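Local structure of 3-keto-5-aminohexanoate cleavage enzyme (Burkholderia xenovorans LB400, 3E49) at residues V48-A53 with E170-D175. The protein probably cleaves 3-keto-5-aminohexanoate as a zinc-dependent TIM-barrel enzyme of the beta-keto acid cleavage family. Residues are numbered along the deposited sequence; the frame is centred on the assembly and turned at random.
With ZN (zinc ion), chain E.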
ATOM      1  N   VAL A  48     -30.439  -6.048  -2.055  1.00 26.35           N
ATOM      2  CA  VAL A  48     -30.292  -7.014  -0.949  1.00 26.32           C
ATOM      3  C   VAL A  48     -30.641  -6.358   0.378  1.00 27.63           C
ATOM      4  O   VAL A  48     -30.152  -5.276   0.689  1.00 26.00           O
ATOM      5  CB  VAL A  48     -28.827  -7.601  -0.850  1.00 27.11           C
ATOM      6  CG1 VAL A  48     -28.707  -8.598   0.361  1.00 23.94           C
ATOM      7  CG2 VAL A  48     -28.374  -8.264  -2.222  1.00 24.03           C
ATOM      8  N   ILE A  49     -31.488  -7.031   1.156  1.00 27.42           N
ATOM      9  CA  ILE A  49     -31.934  -6.574   2.451  1.00 27.54           C
ATOM     10  C   ILE A  49     -31.365  -7.496   3.531  1.00 26.92           C
ATOM     11  O   ILE A  49     -31.679  -8.651   3.600  1.00 24.31           O
ATOM     12  CB  ILE A  49     -33.501  -6.529   2.533  1.00 29.08           C
ATOM     13  CG1 ILE A  49     -34.087  -5.817   1.308  1.00 31.34           C
ATOM     14  CG2 ILE A  49     -33.941  -5.837   3.784  1.00 26.17           C
ATOM     15  CD1 ILE A  49     -33.704  -4.298   1.174  1.00 26.41           C
ATOM     16  N   HIS A  50     -30.466  -6.960   4.350  1.00 26.87           N
ATOM     17  CA  HIS A  50     -29.812  -7.694   5.415  1.00 26.28           C
ATOM     18  C   HIS A  50     -30.668  -7.485   6.673  1.00 27.43           C
ATOM     19  O   HIS A  50     -30.870  -6.338   7.141  1.00 26.44           O
ATOM     20  CB  HIS A  50     -28.364  -7.190   5.571  1.00 25.63           C
ATOM     21  CG  HIS A  50     -27.643  -7.737   6.751  1.00 29.08           C
ATOM     22  ND1 HIS A  50     -26.618  -8.645   6.644  1.00 34.70           N
ATOM     23  CD2 HIS A  50     -27.695  -7.393   8.054  1.00 23.01           C
ATOM     24  CE1 HIS A  50     -26.127  -8.896   7.845  1.00 29.61           C
ATOM     25  NE2 HIS A  50     -26.825  -8.216   8.727  1.00 20.68           N
ATOM     26  N   LEU A  51     -31.126  -8.606   7.232  1.00 27.22           N
ATOM     27  CA  LEU A  51     -32.147  -8.613   8.290  1.00 27.00           C
ATOM     28  C   LEU A  51     -31.808  -9.235   9.613  1.00 27.28           C
ATOM     29  O   LEU A  51     -31.182 -10.304   9.691  1.00 25.99           O
ATOM     30  CB  LEU A  51     -33.410  -9.333   7.748  1.00 28.31           C
ATOM     31  CG  LEU A  51     -34.160  -8.588   6.646  1.00 25.69           C
ATOM     32  CD1 LEU A  51     -34.930  -9.527   5.715  1.00 28.65           C
ATOM     33  CD2 LEU A  51     -35.060  -7.513   7.213  1.00 26.59           C
ATOM     34  N   HIS A  52     -32.200  -8.512  10.670  1.00 27.91           N
ATOM     35  CA  HIS A  52     -32.238  -9.044  12.027  1.00 26.97           C
ATOM     36  C   HIS A  52     -33.656  -8.782  12.514  1.00 27.72           C
ATOM     37  O   HIS A  52     -34.399  -7.976  11.923  1.00 27.78           O
ATOM     38  CB  HIS A  52     -31.320  -8.314  13.015  1.00 29.68           C
ATOM     39  CG  HIS A  52     -29.864  -8.440  12.742  1.00 25.85           C
ATOM     40  ND1 HIS A  52     -28.959  -8.720  13.739  1.00 27.49           N
ATOM     41  CD2 HIS A  52     -29.135  -8.204  11.622  1.00 28.99           C
ATOM     42  CE1 HIS A  52     -27.734  -8.683  13.241  1.00 27.03           C
ATOM     43  NE2 HIS A  52     -27.813  -8.366  11.963  1.00 27.19           N
ATOM     44  N   ALA A  53     -34.008  -9.448  13.618  1.00 28.47           N
ATOM     45  CA  ALA A  53     -35.306  -9.275  14.255  1.00 29.97           C
ATOM     46  C   ALA A  53     -35.052  -8.705  15.640  1.00 30.02           C
ATOM     47  O   ALA A  53     -33.979  -8.925  16.244  1.00 29.30           O
ATOM     48  CB  ALA A  53     -36.049 -10.614  14.361  1.00 29.99           C
ATOM     49  N   GLU A 170     -22.993 -13.866   2.830  1.00 27.00           N
ATOM     50  CA  GLU A 170     -22.410 -12.542   2.852  1.00 29.45           C
ATOM     51  C   GLU A 170     -21.326 -12.734   3.916  1.00 28.33           C
ATOM     52  O   GLU A 170     -21.638 -12.792   5.108  1.00 28.56           O
ATOM     53  CB  GLU A 170     -23.436 -11.463   3.277  1.00 29.37           C
ATOM     54  CG  GLU A 170     -22.860 -10.047   3.435  1.00 27.89           C
ATOM     55  CD  GLU A 170     -23.773  -9.079   4.170  1.00 32.79           C
ATOM     56  OE1 GLU A 170     -24.718  -9.521   4.845  1.00 32.13           O
ATOM     57  OE2 GLU A 170     -23.518  -7.847   4.124  1.00 38.20           O
ATOM     58  N   PHE A 171     -20.067 -12.898   3.479  1.00 27.03           N
ATOM     59  CA  PHE A 171     -18.950 -13.094   4.379  1.00 26.33           C
ATOM     60  C   PHE A 171     -18.542 -11.732   4.940  1.00 26.46           C
ATOM     61  O   PHE A 171     -18.055 -10.867   4.210  1.00 25.91           O
ATOM     62  CB  PHE A 171     -17.768 -13.770   3.672  1.00 26.10           C
ATOM     63  CG  PHE A 171     -18.117 -15.118   3.038  1.00 20.87           C
ATOM     64  CD1 PHE A 171     -18.127 -16.262   3.835  1.00 22.76           C
ATOM     65  CD2 PHE A 171     -18.337 -15.225   1.683  1.00 26.64           C
ATOM     66  CE1 PHE A 171     -18.435 -17.500   3.288  1.00 31.03           C
ATOM     67  CE2 PHE A 171     -18.694 -16.457   1.121  1.00 23.54           C
ATOM     68  CZ  PHE A 171     -18.703 -17.603   1.935  1.00 22.67           C
ATOM     69  N   GLU A 172     -18.769 -11.548   6.237  1.00 25.57           N
ATOM     70  CA  GLU A 172     -18.494 -10.297   6.910  1.00 25.49           C
ATOM     71  C   GLU A 172     -17.093 -10.389   7.425  1.00 22.61           C
ATOM     72  O   GLU A 172     -16.818 -11.151   8.348  1.00 23.52           O
ATOM     73  CB  GLU A 172     -19.476 -10.073   8.040  1.00 25.31           C
ATOM     74  CG  GLU A 172     -20.857  -9.825   7.549  1.00 29.34           C
ATOM     75  CD  GLU A 172     -21.861  -9.695   8.689  1.00 32.21           C
ATOM     76  OE1 GLU A 172     -21.711 -10.429   9.716  1.00 44.02           O
ATOM     77  OE2 GLU A 172     -22.797  -8.872   8.517  1.00 40.05           O
ATOM     78  N   CYS A 173     -16.204  -9.655   6.780  1.00 23.01           N
ATOM     79  CA  CYS A 173     -14.784  -9.686   7.120  1.00 22.01           C
ATOM     80  C   CYS A 173     -14.391  -8.351   7.757  1.00 21.82           C
ATOM     81  O   CYS A 173     -14.356  -7.319   7.094  1.00 23.62           O
ATOM     82  CB  CYS A 173     -13.961  -9.977   5.877  1.00 22.02           C
ATOM     83  SG  CYS A 173     -14.428 -11.588   5.078  1.00 26.19           S
ATOM     84  N   TYR A 174     -14.118  -8.375   9.033  1.00 21.57           N
ATOM     85  CA  TYR A 174     -13.770  -7.166   9.789  1.00 22.55           C
ATOM     86  C   TYR A 174     -12.295  -6.825   9.865  1.00 22.97           C
ATOM     87  O   TYR A 174     -11.921  -5.809  10.487  1.00 19.42           O
ATOM     88  CB  TYR A 174     -14.280  -7.308  11.225  1.00 23.66           C
ATOM     89  CG  TYR A 174     -15.774  -7.442  11.339  1.00 24.97           C
ATOM     90  CD1 TYR A 174     -16.416  -8.637  11.029  1.00 26.67           C
ATOM     91  CD2 TYR A 174     -16.538  -6.383  11.792  1.00 24.24           C
ATOM     92  CE1 TYR A 174     -17.805  -8.764  11.161  1.00 27.57           C
ATOM     93  CE2 TYR A 174     -17.910  -6.499  11.939  1.00 32.71           C
ATOM     94  CZ  TYR A 174     -18.534  -7.698  11.612  1.00 29.98           C
ATOM     95  OH  TYR A 174     -19.888  -7.767  11.769  1.00 32.91           O
ATOM     96  N   ASP A 175     -11.448  -7.656   9.281  1.00 22.96           N
ATOM     97  CA  ASP A 175     -10.013  -7.413   9.295  1.00 21.27           C
ATOM     98  C   ASP A 175      -9.321  -8.350   8.320  1.00 23.35           C
ATOM     99  O   ASP A 175      -9.955  -9.255   7.785  1.00 21.91           O
ATOM    100  CB  ASP A 175      -9.441  -7.591  10.684  1.00 22.30           C
ATOM    101  CG  ASP A 175      -8.169  -6.750  10.901  1.00 26.31           C
ATOM    102  OD1 ASP A 175      -7.618  -6.160   9.925  1.00 25.34           O
ATOM    103  OD2 ASP A 175      -7.730  -6.667  12.043  1.00 24.05           O
TER
HETATM  104 ZN    ZN E 500     -26.063  -7.740  10.723  1.00 32.13          ZN
HETATM  105  O   HOH W   1     -25.024  -9.860  10.956  1.00 39.07           O
HETATM  106  O   HOH W   2     -23.786  -7.461  10.039  1.00 31.42           O
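His50 and Glu170 meet inside a TIM barrel in an example of second-shell control: a carboxylate grips the far nitrogen of a metal-bound imidazole. NE2 of His50 binds zinc at 2.2 Å. On the other side of the ring, His50 ND1 donates a hydrogen bond to Glu170 OE1 at 2.8 Å. The bond is bent (143° at the hydrogen), with OE1 modestly tilted from the ring plane and receiving it on its syn lone pair. Carboxylate and imidazole are steeply turned, their planes 75° apart. His50 reaches inward because its CG is anti to the backbone N (chi1 172°), and the extended chain of Glu170 comes to meet it. Asn84, Gln198 and Arg255 also hold this carboxylate, fixing its rotation.

Glu172 arrives from the direction opposite to His50, bringing OE2 obliquely to 3.4 Å from His50 CE1; a zinc-bound water donates a weak hydrogen bond to the same oxygen. His52 NE2, Glu259 and two waters complete the metal site, with the edge of the His52 ring set against CD2 of His50. With one ring nitrogen on zinc and the other on a carboxylate, the imidazole is pinned at both ends, and Glu170 probably strengthens its electron donation to the metal.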